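Local coordinates for nitrite reductase (Hyphomicrobium denitrificans, PDB 2DV6), which probably catalyses the reduction of nitrite to nitric oxide in denitrification, using bound copper ions and electrons delivered by a cytochrome c, at residues E347-F352 against V401-D406; L341-G346 against L429-P434. All coordinates share one frame; numbering follows the deposited sequence.

Interactions 1 and 2 belong to the two facing sheets of the C-terminal cupredoxin sandwich, and their centres lie about 11 Å apart. The turn after strand 341-343 carries the chain from the sheet of interaction 2 into strand 348-357, in the sheet of interaction 1. Where they meet, Ala343 CB packs 3.7 Å from Ile405 CD1 and 3.8 Å from Val349 CG2, while Gly346 N approaches Ile405 O at 2.7 Å, a probable hydrogen bond. Lys404 and Asp406 of interaction 1 bind a potassium ion that lies about 10 Å from the side chain of Leu429 in interaction 2. Neither contact supplies a copper ligand.

Interaction 1: residues E347-F352 against V401-D406; sequences ETVRIF and VDFKID. With K (potassium ion), chain J.
Val349 and Phe403 form a hydrogen-bonded pair in the antiparallel ladder between 348-352 and 401-404, neighbours in one sheet of a cupredoxin beta sandwich. Val349 N binds Phe403 O and Phe403 N binds Val349 O; Ile351 and Val401 repeat this exchange. These four apolar residues share one buried face. There Val349 CG1 sits over the Phe403 ring in a CH-pi contact, 4.2 Å from its centroid, and Ile351 CD1 meets the ring edge at CE2, 4.0 Å away.

Arg350 and Asp402 pair on the other face. Arg350 CB lies 3.2 Å from Asp402 OD2. CG stands anti to the backbone N (chi1 160°), 3.4 Å from the same oxygen and over one face of the Phe352 ring. Bends at chi2 and chi3 set CD tightly against OD2; NE turns to a partner beyond the two segments, and the guanidinium comes alongside the carboxylate, the planes 47° apart. NH2 makes a weak, salt-bridging bond of 3.4 Å to Asp402 OD1 and reaches Pro286 O, whereas NH1 pairs with Glu291. A long arginine suits this buried place because its N-H groups can serve two acids and a carbonyl; its charge would probably offset part of theirs.

Ile405 N points almost straight at Glu347 O (2.8 Å, 176°), and potassium is held by Lys404 O and Asp406 OD2, each 2.4 Å from the ion, with three waters and Glu369.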
loop_
_atom_site.group_PDB
_atom_site.type_symbol
_atom_site.label_atom_id
_atom_site.label_comp_id
_atom_site.label_asym_id
_atom_site.label_seq_id
_atom_site.Cartn_x
_atom_site.Cartn_y
_atom_site.Cartn_z
ATOM N N GLU A 347 -34.047 -50.758 0.171
ATOM C CA GLU A 347 -33.812 -50.508 1.601
ATOM C C GLU A 347 -34.386 -49.176 2.078
ATOM O O GLU A 347 -34.377 -48.166 1.358
ATOM C CB GLU A 347 -32.329 -50.599 1.959
ATOM C CG GLU A 347 -31.793 -52.024 1.929
ATOM C CD GLU A 347 -30.355 -52.119 2.389
ATOM O OE1 GLU A 347 -29.958 -53.214 2.831
ATOM O OE2 GLU A 347 -29.602 -51.114 2.310
ATOM N N THR A 348 -34.952 -49.210 3.270
ATOM C CA THR A 348 -35.274 -48.013 3.993
ATOM C C THR A 348 -34.030 -47.687 4.814
ATOM O O THR A 348 -33.501 -48.546 5.544
ATOM C CB THR A 348 -36.529 -48.185 4.873
ATOM O OG1 THR A 348 -37.664 -48.330 4.014
ATOM C CG2 THR A 348 -36.774 -46.944 5.728
ATOM N N VAL A 349 -33.591 -46.441 4.676
ATOM C CA VAL A 349 -32.342 -45.950 5.215
ATOM C C VAL A 349 -32.595 -44.768 6.174
ATOM O O VAL A 349 -33.536 -43.996 6.012
ATOM C CB VAL A 349 -31.427 -45.591 4.032
ATOM C CG1 VAL A 349 -30.620 -44.393 4.271
ATOM C CG2 VAL A 349 -30.582 -46.809 3.620
ATOM N N ARG A 350 -31.761 -44.653 7.194
ATOM C CA ARG A 350 -31.894 -43.572 8.166
ATOM C C ARG A 350 -30.529 -42.897 8.266
ATOM O O ARG A 350 -29.527 -43.575 8.377
ATOM C CB ARG A 350 -32.312 -44.139 9.521
ATOM C CG ARG A 350 -32.031 -43.222 10.733
ATOM C CD ARG A 350 -33.233 -43.262 11.598
ATOM N NE ARG A 350 -33.244 -44.495 12.308
ATOM C CZ ARG A 350 -34.316 -45.212 12.595
ATOM N NH1 ARG A 350 -34.103 -46.306 13.285
ATOM N NH2 ARG A 350 -35.555 -44.838 12.232
ATOM N N ILE A 351 -30.496 -41.573 8.194
ATOM C CA ILE A 351 -29.249 -40.823 8.455
ATOM C C ILE A 351 -29.484 -40.002 9.729
ATOM O O ILE A 351 -30.464 -39.243 9.822
ATOM C CB ILE A 351 -28.842 -39.919 7.271
ATOM C CG1 ILE A 351 -28.651 -40.741 5.984
ATOM C CG2 ILE A 351 -27.542 -39.079 7.594
ATOM C CD1 ILE A 351 -28.442 -39.885 4.710
ATOM N N PHE A 352 -28.622 -40.188 10.715
ATOM C CA PHE A 352 -28.579 -39.295 11.886
ATOM C C PHE A 352 -27.622 -38.187 11.472
ATOM O O PHE A 352 -26.430 -38.455 11.246
ATOM C CB PHE A 352 -28.025 -40.007 13.124
ATOM C CG PHE A 352 -28.890 -41.154 13.620
ATOM C CD1 PHE A 352 -28.574 -42.481 13.284
ATOM C CD2 PHE A 352 -30.000 -40.909 14.448
ATOM C CE1 PHE A 352 -29.351 -43.561 13.780
ATOM C CE2 PHE A 352 -30.781 -41.983 14.950
ATOM C CZ PHE A 352 -30.476 -43.287 14.596
ATOM N N VAL A 401 -33.342 -38.312 9.345
ATOM C CA VAL A 401 -34.104 -38.433 8.092
ATOM C C VAL A 401 -34.157 -39.913 7.726
ATOM O O VAL A 401 -33.159 -40.631 7.925
ATOM C CB VAL A 401 -33.535 -37.536 6.954
ATOM C CG1 VAL A 401 -33.581 -36.026 7.371
ATOM C CG2 VAL A 401 -32.127 -37.952 6.559
ATOM N N ASP A 402 -35.321 -40.375 7.271
ATOM C CA ASP A 402 -35.527 -41.771 6.814
ATOM C C ASP A 402 -36.053 -41.659 5.395
ATOM O O ASP A 402 -36.872 -40.786 5.115
ATOM C CB ASP A 402 -36.629 -42.518 7.606
ATOM C CG ASP A 402 -36.281 -42.758 9.080
ATOM O OD1 ASP A 402 -37.207 -43.111 9.863
ATOM O OD2 ASP A 402 -35.099 -42.574 9.477
ATOM N N PHE A 403 -35.627 -42.571 4.520
ATOM C CA PHE A 403 -36.204 -42.683 3.199
ATOM C C PHE A 403 -35.955 -44.067 2.614
ATOM O O PHE A 403 -34.919 -44.695 2.845
ATOM C CB PHE A 403 -35.646 -41.620 2.258
ATOM C CG PHE A 403 -34.159 -41.520 2.269
ATOM C CD1 PHE A 403 -33.414 -42.030 1.217
ATOM C CD2 PHE A 403 -33.490 -40.874 3.331
ATOM C CE1 PHE A 403 -32.042 -41.920 1.198
ATOM C CE2 PHE A 403 -32.122 -40.750 3.331
ATOM C CZ PHE A 403 -31.387 -41.271 2.254
ATOM N N LYS A 404 -36.939 -44.530 1.857
ATOM C CA LYS A 404 -36.795 -45.743 1.081
ATOM C C LYS A 404 -36.054 -45.425 -0.208
ATOM O O LYS A 404 -36.386 -44.469 -0.911
ATOM C CB LYS A 404 -38.170 -46.369 0.786
ATOM C CG LYS A 404 -38.042 -47.587 -0.119
ATOM C CD LYS A 404 -39.330 -48.341 -0.244
ATOM C CE LYS A 404 -39.215 -49.376 -1.375
ATOM N NZ LYS A 404 -40.118 -50.528 -1.101
ATOM N N ILE A 405 -35.032 -46.215 -0.500
ATOM C CA ILE A 405 -34.315 -46.092 -1.757
ATOM C C ILE A 405 -34.972 -46.924 -2.872
ATOM O O ILE A 405 -34.788 -48.125 -2.935
ATOM C CB ILE A 405 -32.845 -46.476 -1.559
ATOM C CG1 ILE A 405 -32.211 -45.550 -0.506
ATOM C CG2 ILE A 405 -32.079 -46.401 -2.881
ATOM C CD1 ILE A 405 -30.893 -46.069 0.015
ATOM N N ASP A 406 -35.731 -46.277 -3.751
ATOM C CA ASP A 406 -36.530 -47.000 -4.746
ATOM C C ASP A 406 -35.710 -47.561 -5.896
ATOM O O ASP A 406 -36.109 -48.524 -6.528
ATOM C CB ASP A 406 -37.629 -46.107 -5.334
ATOM C CG ASP A 406 -38.333 -45.298 -4.283
ATOM O OD1 ASP A 406 -39.444 -45.667 -3.844
ATOM O OD2 ASP A 406 -37.743 -44.279 -3.879
HETATM K K K J . -37.379 -42.684 -2.125
HETATM O O HOH W 1 -39.447 -43.591 -1.633
HETATM O O HOH W 2 -38.350 -40.940 -3.601
HETATM O O HOH W 3 -38.063 -41.154 -0.414
#

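Interaction 2: residues L341-G346 against L429-P434; sequences LYASVG and LNVDGP
Tyr342 and Asn430 run side by side on one face of a parallel strand pair, the ring and amide planes 52° apart. Tyr342 CE1 touches Asn430 ND2 at 3.6 Å and Asn430 CB at 3.7 Å. In both residues CG is anti to the carbonyl carbon (chi1 -75° and -67°), which sends the ring and the amide in the same direction and keeps the CD1-CE1 side of the ring against CB and ND2 of the asparagine. Leu341, Ala343, Leu429 and Val431 occupy the reverse face. Leu429 CD1 comes within 3.7 Å of Leu341 CB and 4.0 Å of Ala343 CB; a small alanine admits the leucine branch closely. Further on, Val431 CG1 rests 3.5 Å from Val345 N.

The backbone of Asn430 spans Tyr342: its N binds Leu341 O at 2.7 Å, and its O accepts a longer bond of 3.2 Å from Ala343 N. This is the parallel pairing by which 341-343, an outermost strand of its sheet within this chain, joins 427-431 in the second sheet of the cupredoxin sandwich. A water near both Val345 N and Asp432 O may bridge them, though its bond to the oxygen is doubtfully short.

A second shell holds these groups in place. Asn430 OD1 is hydrogen-bonded to Arg410 NH2, which would help to fix the rotation of the amide beside the tyrosine ring. An alanine here would probably leave Arg410 without this acceptor and, with the amide gone from beside Tyr342 CE1, leave the ring less restrained in its rotation. On the apolar face, Leu429 packs against Tyr411 and Leu413 of the next strand, and Leu341 against Phe292 of the facing sheet. At the turn, Ser344 N is hydrogen-bonded to Glu347 OE2.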
loop_
_atom_site.group_PDB
_atom_site.type_symbol
_atom_site.label_atom_id
_atom_site.label_comp_id
_atom_site.label_asym_id
_atom_site.label_seq_id
_atom_site.Cartn_x
_atom_site.Cartn_y
_atom_site.Cartn_z
ATOM N N LEU A 341 -21.180 -43.768 1.873
ATOM C CA LEU A 341 -22.293 -44.591 2.306
ATOM C C LEU A 341 -22.673 -45.583 1.194
ATOM O O LEU A 341 -22.569 -45.276 0.015
ATOM C CB LEU A 341 -23.494 -43.723 2.683
ATOM C CG LEU A 341 -23.494 -42.701 3.832
ATOM C CD1 LEU A 341 -22.471 -41.563 3.616
ATOM C CD2 LEU A 341 -24.932 -42.144 4.003
ATOM N N TYR A 342 -23.088 -46.784 1.588
ATOM C CA TYR A 342 -23.470 -47.880 0.674
ATOM C C TYR A 342 -24.804 -48.426 1.139
ATOM O O TYR A 342 -24.964 -48.705 2.330
ATOM C CB TYR A 342 -22.449 -49.026 0.730
ATOM C CG TYR A 342 -21.156 -48.724 0.023
ATOM C CD1 TYR A 342 -21.084 -48.714 -1.386
ATOM C CD2 TYR A 342 -19.995 -48.433 0.752
ATOM C CE1 TYR A 342 -19.895 -48.412 -2.061
ATOM C CE2 TYR A 342 -18.788 -48.153 0.090
ATOM C CZ TYR A 342 -18.751 -48.144 -1.309
ATOM O OH TYR A 342 -17.557 -47.860 -1.943
ATOM N N ALA A 343 -25.770 -48.546 0.228
ATOM C CA ALA A 343 -27.032 -49.246 0.547
ATOM C C ALA A 343 -27.531 -50.010 -0.701
ATOM O O ALA A 343 -26.878 -49.968 -1.736
ATOM C CB ALA A 343 -28.100 -48.269 1.073
ATOM N N SER A 344 -28.647 -50.744 -0.579
ATOM C CA SER A 344 -29.189 -51.532 -1.681
ATOM C C SER A 344 -30.560 -51.039 -2.055
ATOM O O SER A 344 -31.288 -50.489 -1.197
ATOM C CB SER A 344 -29.295 -53.008 -1.294
ATOM O OG SER A 344 -28.032 -53.490 -0.883
ATOM N N VAL A 345 -30.936 -51.253 -3.320
ATOM C CA VAL A 345 -32.278 -50.838 -3.766
ATOM C C VAL A 345 -33.392 -51.521 -2.989
ATOM O O VAL A 345 -33.265 -52.682 -2.603
ATOM C CB VAL A 345 -32.472 -50.798 -5.331
ATOM C CG1 VAL A 345 -31.308 -51.352 -6.055
ATOM C CG2 VAL A 345 -33.787 -51.428 -5.773
ATOM N N GLY A 346 -34.425 -50.745 -2.652
ATOM C CA GLY A 346 -35.493 -51.209 -1.765
ATOM C C GLY A 346 -35.265 -51.064 -0.261
ATOM O O GLY A 346 -36.194 -51.240 0.519
ATOM N N LEU A 429 -23.731 -41.531 -1.413
ATOM C CA LEU A 429 -24.479 -42.724 -1.013
ATOM C C LEU A 429 -24.616 -43.609 -2.267
ATOM O O LEU A 429 -25.390 -43.297 -3.166
ATOM C CB LEU A 429 -25.850 -42.356 -0.433
ATOM C CG LEU A 429 -26.920 -43.457 -0.261
ATOM C CD1 LEU A 429 -26.408 -44.631 0.562
ATOM C CD2 LEU A 429 -28.140 -42.876 0.408
ATOM N N ASN A 430 -23.842 -44.695 -2.315
ATOM C CA ASN A 430 -23.716 -45.552 -3.515
ATOM C C ASN A 430 -24.687 -46.718 -3.456
ATOM O O ASN A 430 -24.613 -47.535 -2.531
ATOM C CB ASN A 430 -22.287 -46.091 -3.652
ATOM C CG ASN A 430 -21.284 -45.003 -3.950
ATOM O OD1 ASN A 430 -21.576 -44.131 -4.726
ATOM N ND2 ASN A 430 -20.105 -45.051 -3.338
ATOM N N VAL A 431 -25.604 -46.766 -4.435
ATOM C CA VAL A 431 -26.618 -47.817 -4.518
ATOM C C VAL A 431 -26.493 -48.459 -5.911
ATOM O O VAL A 431 -26.787 -47.840 -6.955
ATOM C CB VAL A 431 -28.046 -47.289 -4.250
ATOM C CG1 VAL A 431 -29.063 -48.424 -4.332
ATOM C CG2 VAL A 431 -28.137 -46.537 -2.837
ATOM N N ASP A 432 -26.048 -49.707 -5.904
ATOM C CA ASP A 432 -25.730 -50.423 -7.142
ATOM C C ASP A 432 -26.984 -50.917 -7.857
ATOM O O ASP A 432 -27.988 -51.271 -7.216
ATOM C CB ASP A 432 -24.777 -51.603 -6.853
ATOM C CG ASP A 432 -24.092 -52.118 -8.123
ATOM O OD1 ASP A 432 -24.226 -51.459 -9.199
ATOM O OD2 ASP A 432 -23.391 -53.167 -8.048
ATOM N N GLY A 433 -26.919 -50.947 -9.180
ATOM C CA GLY A 433 -28.043 -51.387 -10.006
ATOM C C GLY A 433 -28.111 -50.706 -11.370
ATOM O O GLY A 433 -27.261 -49.871 -11.702
ATOM N N PRO A 434 -29.147 -51.041 -12.165
ATOM C CA PRO A 434 -29.248 -50.535 -13.546
ATOM C C PRO A 434 -29.507 -49.026 -13.617
ATOM O O PRO A 434 -30.286 -48.486 -12.811
ATOM C CB PRO A 434 -30.448 -51.308 -14.131
ATOM C CG PRO A 434 -31.262 -51.714 -12.941
ATOM C CD PRO A 434 -30.269 -51.923 -11.801
HETATM O O HOH W 4 -28.595 -52.275 -4.971
#